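Local coordinates for protein toluene, o-xylene monooxygenase oxygenase subunit (Pseudomonas stutzeri, PDB 2INC) that probably serves as the iron-free, ferritin-like helical subunit of a diiron hydroxylase that oxidises toluene and o-xylene, packing against the chain that houses the metal centre, at residues W50-C55 and Y134-P140; Y54-L60 and W206-E210; H62-F68 and L264-E270. One frame throughout, in Å; residues are numbered along the deposited sequence.

Contact 1: residues W50-C55 and Y134-P140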
loop_
_atom_site.group_PDB
_atom_site.type_symbol
_atom_site.label_atom_id
_atom_site.label_comp_id
_atom_site.label_asym_id
_atom_site.label_seq_id
_atom_site.Cartn_x
_atom_site.Cartn_y
_atom_site.Cartn_z
ATOM N N TRP B 50 -42.911 8.300 2.290
ATOM C CA TRP B 50 -42.415 6.996 1.811
ATOM C C TRP B 50 -41.715 6.329 2.973
ATOM O O TRP B 50 -42.017 5.180 3.262
ATOM C CB TRP B 50 -41.459 7.171 0.672
ATOM C CG TRP B 50 -41.087 5.860 0.087
ATOM C CD1 TRP B 50 -40.253 4.913 0.643
ATOM C CD2 TRP B 50 -41.545 5.318 -1.152
ATOM N NE1 TRP B 50 -40.132 3.839 -0.207
ATOM C CE2 TRP B 50 -40.956 4.035 -1.288
ATOM C CE3 TRP B 50 -42.420 5.778 -2.147
ATOM C CZ2 TRP B 50 -41.192 3.215 -2.376
ATOM C CZ3 TRP B 50 -42.677 4.947 -3.244
ATOM C CH2 TRP B 50 -42.029 3.688 -3.364
ATOM N N TYR B 51 -40.797 7.017 3.649
ATOM C CA TYR B 51 -40.047 6.363 4.740
ATOM C C TYR B 51 -40.856 6.064 5.994
ATOM O O TYR B 51 -40.594 5.046 6.728
ATOM C CB TYR B 51 -38.794 7.148 5.145
ATOM C CG TYR B 51 -37.608 6.854 4.240
ATOM C CD1 TYR B 51 -37.614 7.307 2.922
ATOM C CD2 TYR B 51 -36.558 6.042 4.643
ATOM C CE1 TYR B 51 -36.531 7.010 2.031
ATOM C CE2 TYR B 51 -35.460 5.770 3.744
ATOM C CZ TYR B 51 -35.482 6.262 2.451
ATOM O OH TYR B 51 -34.444 6.007 1.541
ATOM N N LYS B 52 -41.799 6.943 6.321
ATOM C CA LYS B 52 -42.686 6.622 7.454
ATOM C C LYS B 52 -43.550 5.422 7.158
ATOM O O LYS B 52 -43.737 4.575 8.013
ATOM C CB LYS B 52 -43.548 7.822 7.823
ATOM C CG LYS B 52 -42.659 8.997 8.290
ATOM C CD LYS B 52 -43.528 10.109 8.894
ATOM C CE LYS B 52 -44.379 10.732 7.825
ATOM N NZ LYS B 52 -45.036 11.946 8.404
ATOM N N LYS B 53 -44.060 5.327 5.936
ATOM C CA LYS B 53 -44.931 4.201 5.626
ATOM C C LYS B 53 -44.152 2.877 5.477
ATOM O O LYS B 53 -44.612 1.864 6.007
ATOM C CB LYS B 53 -45.782 4.502 4.395
ATOM C CG LYS B 53 -46.656 3.351 3.942
ATOM C CD LYS B 53 -47.697 3.860 2.951
ATOM C CE LYS B 53 -48.552 2.719 2.356
ATOM N NZ LYS B 53 -49.466 2.133 3.387
ATOM N N TYR B 54 -42.976 2.890 4.815
ATOM C CA TYR B 54 -42.347 1.667 4.356
ATOM C C TYR B 54 -41.152 1.282 5.214
ATOM O O TYR B 54 -40.735 0.133 5.174
ATOM C CB TYR B 54 -41.989 1.756 2.859
ATOM C CG TYR B 54 -43.211 1.925 1.957
ATOM C CD1 TYR B 54 -44.297 1.061 2.039
ATOM C CD2 TYR B 54 -43.273 2.930 1.025
ATOM C CE1 TYR B 54 -45.406 1.196 1.223
ATOM C CE2 TYR B 54 -44.383 3.063 0.180
ATOM C CZ TYR B 54 -45.428 2.183 0.300
ATOM O OH TYR B 54 -46.515 2.307 -0.527
ATOM N N CYS B 55 -40.585 2.222 5.990
ATOM C CA CYS B 55 -39.563 1.816 6.939
ATOM C C CYS B 55 -40.264 1.763 8.323
ATOM O O CYS B 55 -40.463 0.693 8.852
ATOM C CB CYS B 55 -38.324 2.753 6.889
ATOM S SG CYS B 55 -37.059 2.284 8.128
ATOM N N TYR B 134 -32.998 -1.801 -3.667
ATOM C CA TYR B 134 -34.150 -1.210 -2.961
ATOM C C TYR B 134 -34.107 -1.532 -1.473
ATOM O O TYR B 134 -34.259 -0.610 -0.639
ATOM C CB TYR B 134 -35.500 -1.506 -3.616
ATOM C CG TYR B 134 -36.587 -0.874 -2.787
ATOM C CD1 TYR B 134 -37.376 -1.663 -1.912
ATOM C CD2 TYR B 134 -36.738 0.502 -2.757
ATOM C CE1 TYR B 134 -38.350 -1.061 -1.103
ATOM C CE2 TYR B 134 -37.730 1.120 -1.915
ATOM C CZ TYR B 134 -38.502 0.310 -1.116
ATOM O OH TYR B 134 -39.451 0.926 -0.292
ATOM N N ILE B 135 -33.795 -2.767 -1.105
ATOM C CA ILE B 135 -33.642 -3.086 0.359
ATOM C C ILE B 135 -32.626 -2.146 1.019
ATOM O O ILE B 135 -32.863 -1.606 2.118
ATOM C CB ILE B 135 -33.297 -4.574 0.566
ATOM C CG1 ILE B 135 -34.481 -5.390 0.026
ATOM C CG2 ILE B 135 -32.930 -4.939 2.071
ATOM C CD1 ILE B 135 -34.305 -6.937 -0.175
ATOM N N HIS B 136 -31.488 -1.961 0.358
ATOM C CA HIS B 136 -30.461 -1.025 0.822
ATOM C C HIS B 136 -31.070 0.252 1.348
ATOM O O HIS B 136 -30.764 0.670 2.460
ATOM C CB HIS B 136 -29.493 -0.719 -0.341
ATOM C CG HIS B 136 -28.556 0.412 -0.071
ATOM N ND1 HIS B 136 -27.191 0.253 -0.067
ATOM C CD2 HIS B 136 -28.786 1.711 0.231
ATOM C CE1 HIS B 136 -26.618 1.420 0.186
ATOM N NE2 HIS B 136 -27.567 2.317 0.380
ATOM N N GLN B 137 -31.882 0.916 0.525
ATOM C CA GLN B 137 -32.241 2.301 0.776
ATOM C C GLN B 137 -33.427 2.440 1.770
ATOM O O GLN B 137 -33.682 3.532 2.290
ATOM C CB GLN B 137 -32.503 3.022 -0.558
ATOM C CG GLN B 137 -33.718 2.565 -1.289
ATOM C CD GLN B 137 -33.653 2.932 -2.774
ATOM O OE1 GLN B 137 -33.034 2.234 -3.615
ATOM N NE2 GLN B 137 -34.276 3.976 -3.098
ATOM N N ILE B 138 -34.131 1.353 2.068
ATOM C CA ILE B 138 -35.281 1.436 3.011
ATOM C C ILE B 138 -35.028 0.646 4.323
ATOM O O ILE B 138 -35.828 0.757 5.265
ATOM C CB ILE B 138 -36.553 0.941 2.271
ATOM C CG1 ILE B 138 -37.895 1.387 2.894
ATOM C CG2 ILE B 138 -36.490 -0.581 2.065
ATOM C CD1 ILE B 138 -38.134 2.930 2.955
ATOM N N ALA B 139 -33.944 -0.113 4.410
ATOM C CA ALA B 139 -33.664 -0.839 5.684
ATOM C C ALA B 139 -33.481 0.144 6.852
ATOM O O ALA B 139 -32.943 1.250 6.664
ATOM C CB ALA B 139 -32.403 -1.715 5.571
ATOM N N PRO B 140 -33.897 -0.265 8.085
ATOM C CA PRO B 140 -33.756 0.637 9.230
ATOM C C PRO B 140 -32.428 0.714 10.027
ATOM O O PRO B 140 -32.417 1.374 11.073
ATOM C CB PRO B 140 -34.861 0.147 10.170
ATOM C CG PRO B 140 -34.887 -1.347 9.913
ATOM C CD PRO B 140 -34.555 -1.540 8.470
#
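I138, on the last turn of helix 121-138, is a knob set into a hole formed by W50, Y51, Y54 and C55 of helix 46-56. Its CD1 lies over the face of the Y51 ring, a CH-pi contact 4.0 Å from I138 CD1 to the ring centroid, and I138 CD1 is also 3.7 Å from W50 CD1 and 3.9 Å from C55 CB. Beyond the helix end, P140 extends the apolar surface, its CB 3.7 Å from C55 SG. Two hydrogen bonds border this core. Y51 OH donates to the backbone Q137 O (2.7 Å), and W50 NE1 donates to Y134 OH (3.0 Å), meeting it at the indole edge; Y134 OH is also hydrogen-bonded to W206 O. The short helical segments cross at -108°, their axes 11.5 Å apart, so long side chains bridge the gap. Y51 OH also bonds a basic side chain of a neighbouring subunit, while I138 and P140 rest on W208 of helix 208-237, and A139 packs on helix 142-172.

Contact 2: residues Y54-L60 and W206-E210; sequences YCFDSPL and WDWGE
Here the end of one helix meets the start of another: residues 54-60, running from helix 46-56 into the loop that follows, dock on the N-terminus of helix 208-237. The CA atoms pair Y54 with D207 (4.2 Å), C55 with W208 (5.7 Å) and L60 with G209 (5.8 Å). The chain leaves helical phi/psi at D57, after a wider pi-type turn, and S58 is extended (-63/138). D207 (-62/132) is the N-cap of helix 208-237, with chi1 t; its OD2 accepts from E210 N (3.1 Å) and weakly from G209 N (2.9 Å). The same D207 OD2 takes a hydrogen bond from S58 OG (2.8 Å; S58 chi1 t), so this loop residue shares the capping carboxylate. Alongside it, W208 N donates to Y54 O (2.9 Å, 161°). Before the cap, W206 CB sits over the Y54 ring, 3.5 Å from its centroid, in a CH-pi contact. W208, chi1 p, brings CH2 within 3.7 Å of L60 CD2, and one water accepts from W208 NE1 (3.1 Å) and donates to L60 O (2.6 Å). Outward, P59 and L60 touch helix 274-299, L60 also reaches A268, and C55 and W208 meet I138 of helix 121-138.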
loop_
_atom_site.group_PDB
_atom_site.type_symbol
_atom_site.label_atom_id
_atom_site.label_comp_id
_atom_site.label_asym_id
_atom_site.label_seq_id
_atom_site.Cartn_x
_atom_site.Cartn_y
_atom_site.Cartn_z
ATOM N N TYR B 54 -42.976 2.890 4.815
ATOM C CA TYR B 54 -42.347 1.667 4.356
ATOM C C TYR B 54 -41.152 1.282 5.214
ATOM O O TYR B 54 -40.735 0.133 5.174
ATOM C CB TYR B 54 -41.989 1.756 2.859
ATOM C CG TYR B 54 -43.211 1.925 1.957
ATOM C CD1 TYR B 54 -44.297 1.061 2.039
ATOM C CD2 TYR B 54 -43.273 2.930 1.025
ATOM C CE1 TYR B 54 -45.406 1.196 1.223
ATOM C CE2 TYR B 54 -44.383 3.063 0.180
ATOM C CZ TYR B 54 -45.428 2.183 0.300
ATOM O OH TYR B 54 -46.515 2.307 -0.527
ATOM N N CYS B 55 -40.585 2.222 5.990
ATOM C CA CYS B 55 -39.563 1.816 6.939
ATOM C C CYS B 55 -40.264 1.763 8.323
ATOM O O CYS B 55 -40.463 0.693 8.852
ATOM C CB CYS B 55 -38.324 2.753 6.889
ATOM S SG CYS B 55 -37.059 2.284 8.128
ATOM N N PHE B 56 -40.693 2.919 8.852
ATOM C CA PHE B 56 -41.149 3.025 10.247
ATOM C C PHE B 56 -42.388 2.201 10.562
ATOM O O PHE B 56 -42.429 1.557 11.619
ATOM C CB PHE B 56 -41.305 4.491 10.712
ATOM C CG PHE B 56 -40.023 5.256 10.634
ATOM C CD1 PHE B 56 -38.891 4.766 11.264
ATOM C CD2 PHE B 56 -39.918 6.424 9.901
ATOM C CE1 PHE B 56 -37.664 5.436 11.180
ATOM C CE2 PHE B 56 -38.674 7.117 9.788
ATOM C CZ PHE B 56 -37.556 6.634 10.452
ATOM N N ASP B 57 -43.341 2.157 9.640
ATOM C CA ASP B 57 -44.606 1.438 9.917
ATOM C C ASP B 57 -44.636 -0.042 9.553
ATOM O O ASP B 57 -45.725 -0.668 9.573
ATOM C CB ASP B 57 -45.751 2.127 9.245
ATOM C CG ASP B 57 -46.049 3.466 9.864
ATOM O OD1 ASP B 57 -45.500 3.777 10.971
ATOM O OD2 ASP B 57 -46.800 4.225 9.221
ATOM N N SER B 58 -43.476 -0.617 9.230
ATOM C CA SER B 58 -43.441 -2.017 8.834
ATOM C C SER B 58 -43.918 -2.847 10.023
ATOM O O SER B 58 -43.544 -2.554 11.160
ATOM C CB SER B 58 -42.032 -2.452 8.448
ATOM O OG SER B 58 -42.017 -3.818 8.077
ATOM N N PRO B 59 -44.757 -3.873 9.762
ATOM C CA PRO B 59 -45.120 -4.814 10.845
ATOM C C PRO B 59 -43.976 -5.652 11.390
ATOM O O PRO B 59 -44.122 -6.265 12.461
ATOM C CB PRO B 59 -46.167 -5.730 10.191
ATOM C CG PRO B 59 -45.983 -5.551 8.717
ATOM C CD PRO B 59 -45.451 -4.168 8.499
ATOM N N LEU B 60 -42.859 -5.737 10.655
ATOM C CA LEU B 60 -41.659 -6.392 11.195
ATOM C C LEU B 60 -40.937 -5.450 12.167
ATOM O O LEU B 60 -40.332 -4.462 11.756
ATOM C CB LEU B 60 -40.722 -6.794 10.053
ATOM C CG LEU B 60 -39.559 -7.705 10.438
ATOM C CD1 LEU B 60 -40.089 -9.116 10.772
ATOM C CD2 LEU B 60 -38.555 -7.800 9.255
ATOM N N TRP B 206 -42.928 -2.468 -1.223
ATOM C CA TRP B 206 -42.080 -1.360 -0.763
ATOM C C TRP B 206 -41.736 -1.393 0.726
ATOM O O TRP B 206 -40.764 -0.766 1.168
ATOM C CB TRP B 206 -42.681 0.005 -1.108
ATOM C CG TRP B 206 -43.121 0.183 -2.496
ATOM C CD1 TRP B 206 -44.392 0.492 -2.907
ATOM C CD2 TRP B 206 -42.304 0.173 -3.673
ATOM N NE1 TRP B 206 -44.419 0.658 -4.277
ATOM C CE2 TRP B 206 -43.150 0.471 -4.770
ATOM C CE3 TRP B 206 -40.928 -0.035 -3.904
ATOM C CZ2 TRP B 206 -42.683 0.529 -6.079
ATOM C CZ3 TRP B 206 -40.454 0.024 -5.186
ATOM C CH2 TRP B 206 -41.342 0.313 -6.280
ATOM N N ASP B 207 -42.532 -2.125 1.496
ATOM C CA ASP B 207 -42.279 -2.271 2.909
ATOM C C ASP B 207 -40.939 -2.958 3.076
ATOM O O ASP B 207 -40.695 -3.969 2.426
ATOM C CB ASP B 207 -43.375 -3.115 3.493
ATOM C CG ASP B 207 -43.217 -3.302 4.961
ATOM O OD1 ASP B 207 -43.907 -2.589 5.708
ATOM O OD2 ASP B 207 -42.377 -4.117 5.365
ATOM N N TRP B 208 -40.065 -2.439 3.933
ATOM C CA TRP B 208 -38.712 -2.994 3.965
ATOM C C TRP B 208 -38.708 -4.475 4.293
ATOM O O TRP B 208 -37.949 -5.266 3.663
ATOM C CB TRP B 208 -37.772 -2.188 4.869
ATOM C CG TRP B 208 -37.802 -2.551 6.348
ATOM C CD1 TRP B 208 -38.581 -2.015 7.291
ATOM C CD2 TRP B 208 -37.023 -3.568 6.987
ATOM N NE1 TRP B 208 -38.330 -2.612 8.520
ATOM C CE2 TRP B 208 -37.375 -3.572 8.345
ATOM C CE3 TRP B 208 -36.037 -4.454 6.536
ATOM C CZ2 TRP B 208 -36.769 -4.417 9.276
ATOM C CZ3 TRP B 208 -35.441 -5.335 7.463
ATOM C CH2 TRP B 208 -35.833 -5.313 8.811
ATOM N N GLY B 209 -39.560 -4.860 5.255
ATOM C CA GLY B 209 -39.594 -6.267 5.730
ATOM C C GLY B 209 -40.204 -7.177 4.681
ATOM O O GLY B 209 -39.755 -8.294 4.467
ATOM N N GLU B 210 -41.237 -6.706 4.011
ATOM C CA GLU B 210 -41.763 -7.466 2.869
ATOM C C GLU B 210 -40.767 -7.602 1.734
ATOM O O GLU B 210 -40.700 -8.663 1.075
ATOM C CB GLU B 210 -43.047 -6.875 2.316
ATOM C CG GLU B 210 -43.751 -7.971 1.519
ATOM C CD GLU B 210 -45.116 -7.581 0.986
ATOM O OE1 GLU B 210 -45.527 -6.413 1.152
ATOM O OE2 GLU B 210 -45.775 -8.479 0.409
HETATM O O HOH W 1 -39.334 -2.066 11.365
#

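Contact 3: residues H62-F68 and L264-E270; sequences HDDWNAF and LVKMALE
A Met-aromatic cluster joins the loop 62-68 to residues 264-270 at the C-terminal end of helix 241-268, in an all-helical, probably ferritin-like fold. The loop is extended at H62 (-156/149), makes a 3-10 turn at 65-67 and opens again at F68 (-62/139); the turn is closed by A67 N to D64 O (3.0 Å) and F68 N to W65 O (3.1 Å). The two segments run in opposite senses, with the nearest CA pairs H62-A268 (6.8 Å) and F68-L264 (7.1 Å).

The sulfur and methyl contacts centre on M267, whose all-trans side chain (chi1, chi2 and chi3 t) reaches straight into the loop. Its CE lies over the H62 ring, 3.7 Å from the centroid and 13° off the normal, a CH-pi contact, and M267 CE is also 3.2 Å from D64 O and 4.0 Å from A67 CB. M267 SD meets the F68 ring at its edge, 5.3 Å from the centroid, and is 3.6 Å from F68 CB; it is also 5.2 Å from the centroid of the six-membered ring of W65, obliquely.

Apolar contacts extend the patch. L264 CD1 sits over the F68 ring, 4.2 Å from its centroid, and is 3.8 Å from W65 CZ3, while A268 CB faces the W65 indole edge at 4.2 Å from W65 CH2. Beyond these, W65 meets W208 edge-to-face and F68 packs on helix 142-172.

The polar side is set by H62 (chi1 t, chi2 -76°), which holds both nitrogens in use: ND1 accepts from D64 N (3.0 Å), and NE2 donates to E270 OE1 at 2.9 Å and 172°.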
loop_
_atom_site.group_PDB
_atom_site.type_symbol
_atom_site.label_atom_id
_atom_site.label_comp_id
_atom_site.label_asym_id
_atom_site.label_seq_id
_atom_site.Cartn_x
_atom_site.Cartn_y
_atom_site.Cartn_z
ATOM N N HIS B 62 -38.608 -4.241 15.742
ATOM C CA HIS B 62 -37.550 -4.472 16.728
ATOM C C HIS B 62 -37.239 -3.139 17.393
ATOM O O HIS B 62 -37.377 -2.097 16.760
ATOM C CB HIS B 62 -36.306 -5.037 16.063
ATOM C CG HIS B 62 -35.395 -5.758 16.994
ATOM N ND1 HIS B 62 -34.574 -5.104 17.885
ATOM C CD2 HIS B 62 -35.174 -7.076 17.181
ATOM C CE1 HIS B 62 -33.871 -5.986 18.572
ATOM N NE2 HIS B 62 -34.215 -7.192 18.163
ATOM N N ASP B 63 -36.841 -3.127 18.655
ATOM C CA ASP B 63 -36.581 -1.815 19.276
ATOM C C ASP B 63 -35.179 -1.329 19.002
ATOM O O ASP B 63 -34.875 -0.194 19.300
ATOM C CB ASP B 63 -36.732 -1.805 20.805
ATOM C CG ASP B 63 -38.077 -2.284 21.290
ATOM O OD1 ASP B 63 -38.136 -2.718 22.480
ATOM O OD2 ASP B 63 -39.073 -2.220 20.540
ATOM N N ASP B 64 -34.297 -2.205 18.517
ATOM C CA ASP B 64 -32.911 -1.796 18.218
ATOM C C ASP B 64 -32.347 -2.476 16.982
ATOM O O ASP B 64 -31.497 -3.338 17.093
ATOM C CB ASP B 64 -32.009 -2.110 19.396
ATOM C CG ASP B 64 -30.657 -1.408 19.298
ATOM O OD1 ASP B 64 -30.492 -0.438 18.480
ATOM O OD2 ASP B 64 -29.758 -1.810 20.062
ATOM N N TRP B 65 -32.809 -2.082 15.798
ATOM C CA TRP B 65 -32.319 -2.739 14.586
ATOM C C TRP B 65 -30.841 -2.470 14.379
ATOM O O TRP B 65 -30.157 -3.224 13.676
ATOM C CB TRP B 65 -33.068 -2.231 13.364
ATOM C CG TRP B 65 -34.466 -2.814 13.194
ATOM C CD1 TRP B 65 -35.640 -2.121 13.159
ATOM C CD2 TRP B 65 -34.806 -4.195 13.007
ATOM N NE1 TRP B 65 -36.704 -2.981 12.971
ATOM C CE2 TRP B 65 -36.221 -4.258 12.857
ATOM C CE3 TRP B 65 -34.058 -5.385 12.945
ATOM C CZ2 TRP B 65 -36.900 -5.451 12.677
ATOM C CZ3 TRP B 65 -34.749 -6.594 12.759
ATOM C CH2 TRP B 65 -36.166 -6.603 12.634
ATOM N N ASN B 66 -30.334 -1.400 14.980
ATOM C CA ASN B 66 -28.869 -1.160 14.964
ATOM C C ASN B 66 -27.979 -2.215 15.606
ATOM O O ASN B 66 -26.783 -2.231 15.310
ATOM C CB ASN B 66 -28.469 0.224 15.482
ATOM C CG ASN B 66 -28.670 1.358 14.416
ATOM O OD1 ASN B 66 -28.190 1.298 13.267
ATOM N ND2 ASN B 66 -29.329 2.401 14.844
ATOM N N ALA B 67 -28.551 -3.071 16.475
ATOM C CA ALA B 67 -27.826 -4.207 17.025
ATOM C C ALA B 67 -27.481 -5.301 15.992
ATOM O O ALA B 67 -26.668 -6.161 16.271
ATOM C CB ALA B 67 -28.573 -4.834 18.201
ATOM N N PHE B 68 -28.081 -5.262 14.813
ATOM C CA PHE B 68 -27.808 -6.285 13.827
ATOM C C PHE B 68 -26.346 -6.291 13.401
ATOM O O PHE B 68 -25.737 -5.232 13.196
ATOM C CB PHE B 68 -28.682 -6.078 12.563
ATOM C CG PHE B 68 -28.390 -7.087 11.467
ATOM C CD1 PHE B 68 -28.787 -8.422 11.612
ATOM C CD2 PHE B 68 -27.662 -6.722 10.314
ATOM C CE1 PHE B 68 -28.476 -9.391 10.622
ATOM C CE2 PHE B 68 -27.378 -7.671 9.319
ATOM C CZ PHE B 68 -27.773 -8.985 9.455
ATOM N N LEU B 264 -30.557 -12.127 10.165
ATOM C CA LEU B 264 -31.589 -11.129 10.364
ATOM C C LEU B 264 -32.922 -11.737 10.838
ATOM O O LEU B 264 -33.565 -11.210 11.736
ATOM C CB LEU B 264 -31.805 -10.306 9.095
ATOM C CG LEU B 264 -32.727 -9.063 9.206
ATOM C CD1 LEU B 264 -32.284 -8.074 10.266
ATOM C CD2 LEU B 264 -32.825 -8.387 7.878
ATOM N N VAL B 265 -33.334 -12.834 10.218
ATOM C CA VAL B 265 -34.567 -13.507 10.644
ATOM C C VAL B 265 -34.360 -13.913 12.111
ATOM O O VAL B 265 -35.263 -13.703 12.960
ATOM C CB VAL B 265 -34.874 -14.711 9.779
ATOM C CG1 VAL B 265 -35.869 -15.678 10.508
ATOM C CG2 VAL B 265 -35.424 -14.258 8.430
ATOM N N LYS B 266 -33.171 -14.434 12.420
ATOM C CA LYS B 266 -32.863 -14.802 13.795
ATOM C C LYS B 266 -33.141 -13.646 14.741
ATOM O O LYS B 266 -33.813 -13.794 15.801
ATOM C CB LYS B 266 -31.415 -15.255 13.931
ATOM C CG LYS B 266 -31.089 -15.779 15.321
ATOM C CD LYS B 266 -29.741 -16.384 15.370
ATOM C CE LYS B 266 -29.387 -16.731 16.797
ATOM N NZ LYS B 266 -27.911 -16.952 16.962
ATOM N N MET B 267 -32.582 -12.485 14.398
ATOM C CA MET B 267 -32.776 -11.316 15.227
ATOM C C MET B 267 -34.250 -10.949 15.323
ATOM O O MET B 267 -34.737 -10.664 16.404
ATOM C CB MET B 267 -31.936 -10.158 14.706
ATOM C CG MET B 267 -32.221 -8.887 15.435
ATOM S SD MET B 267 -31.140 -7.629 14.752
ATOM C CE MET B 267 -31.491 -6.267 15.839
ATOM N N ALA B 268 -34.966 -10.938 14.199
ATOM C CA ALA B 268 -36.383 -10.639 14.198
ATOM C C ALA B 268 -37.175 -11.552 15.151
ATOM O O ALA B 268 -38.075 -11.085 15.843
ATOM C CB ALA B 268 -36.950 -10.711 12.773
ATOM N N LEU B 269 -36.806 -12.831 15.208
ATOM C CA LEU B 269 -37.506 -13.813 16.073
ATOM C C LEU B 269 -37.300 -13.553 17.572
ATOM O O LEU B 269 -37.935 -14.199 18.386
ATOM C CB LEU B 269 -37.087 -15.237 15.731
ATOM C CG LEU B 269 -37.430 -15.713 14.316
ATOM C CD1 LEU B 269 -37.271 -17.262 14.217
ATOM C CD2 LEU B 269 -38.788 -15.297 13.913
ATOM N N GLU B 270 -36.432 -12.617 17.938
ATOM C CA GLU B 270 -36.292 -12.213 19.344
ATOM C C GLU B 270 -37.550 -11.519 19.871
ATOM O O GLU B 270 -37.815 -11.531 21.072
ATOM C CB GLU B 270 -35.098 -11.285 19.551
ATOM C CG GLU B 270 -33.714 -11.880 19.311
ATOM C CD GLU B 270 -32.655 -10.778 19.241
ATOM O OE1 GLU B 270 -33.019 -9.582 19.383
ATOM O OE2 GLU B 270 -31.462 -11.105 19.048
#

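In the fold
Along the chain the three contacts interlock: residues 50-68 meet, in order, the end of helix 121-138, the start of helix 208-237 and the last turns of helix 241-268, so the segments of every pair of contacts alternate. Contacts 1 and 2 are centred about 7 Å apart and share Y54 and C55 of helix 46-56; contact 3 lies about 16 Å from the first centre and 14 Å from the second. W208 connects them, packing on I138 and P140 of contact 1 and on W65 and L264 of contact 3. One early stretch of chain thus joins the end of helix 121-138 and two later, consecutive helices, 208-237 and 241-268, on one side of this all-helical subunit.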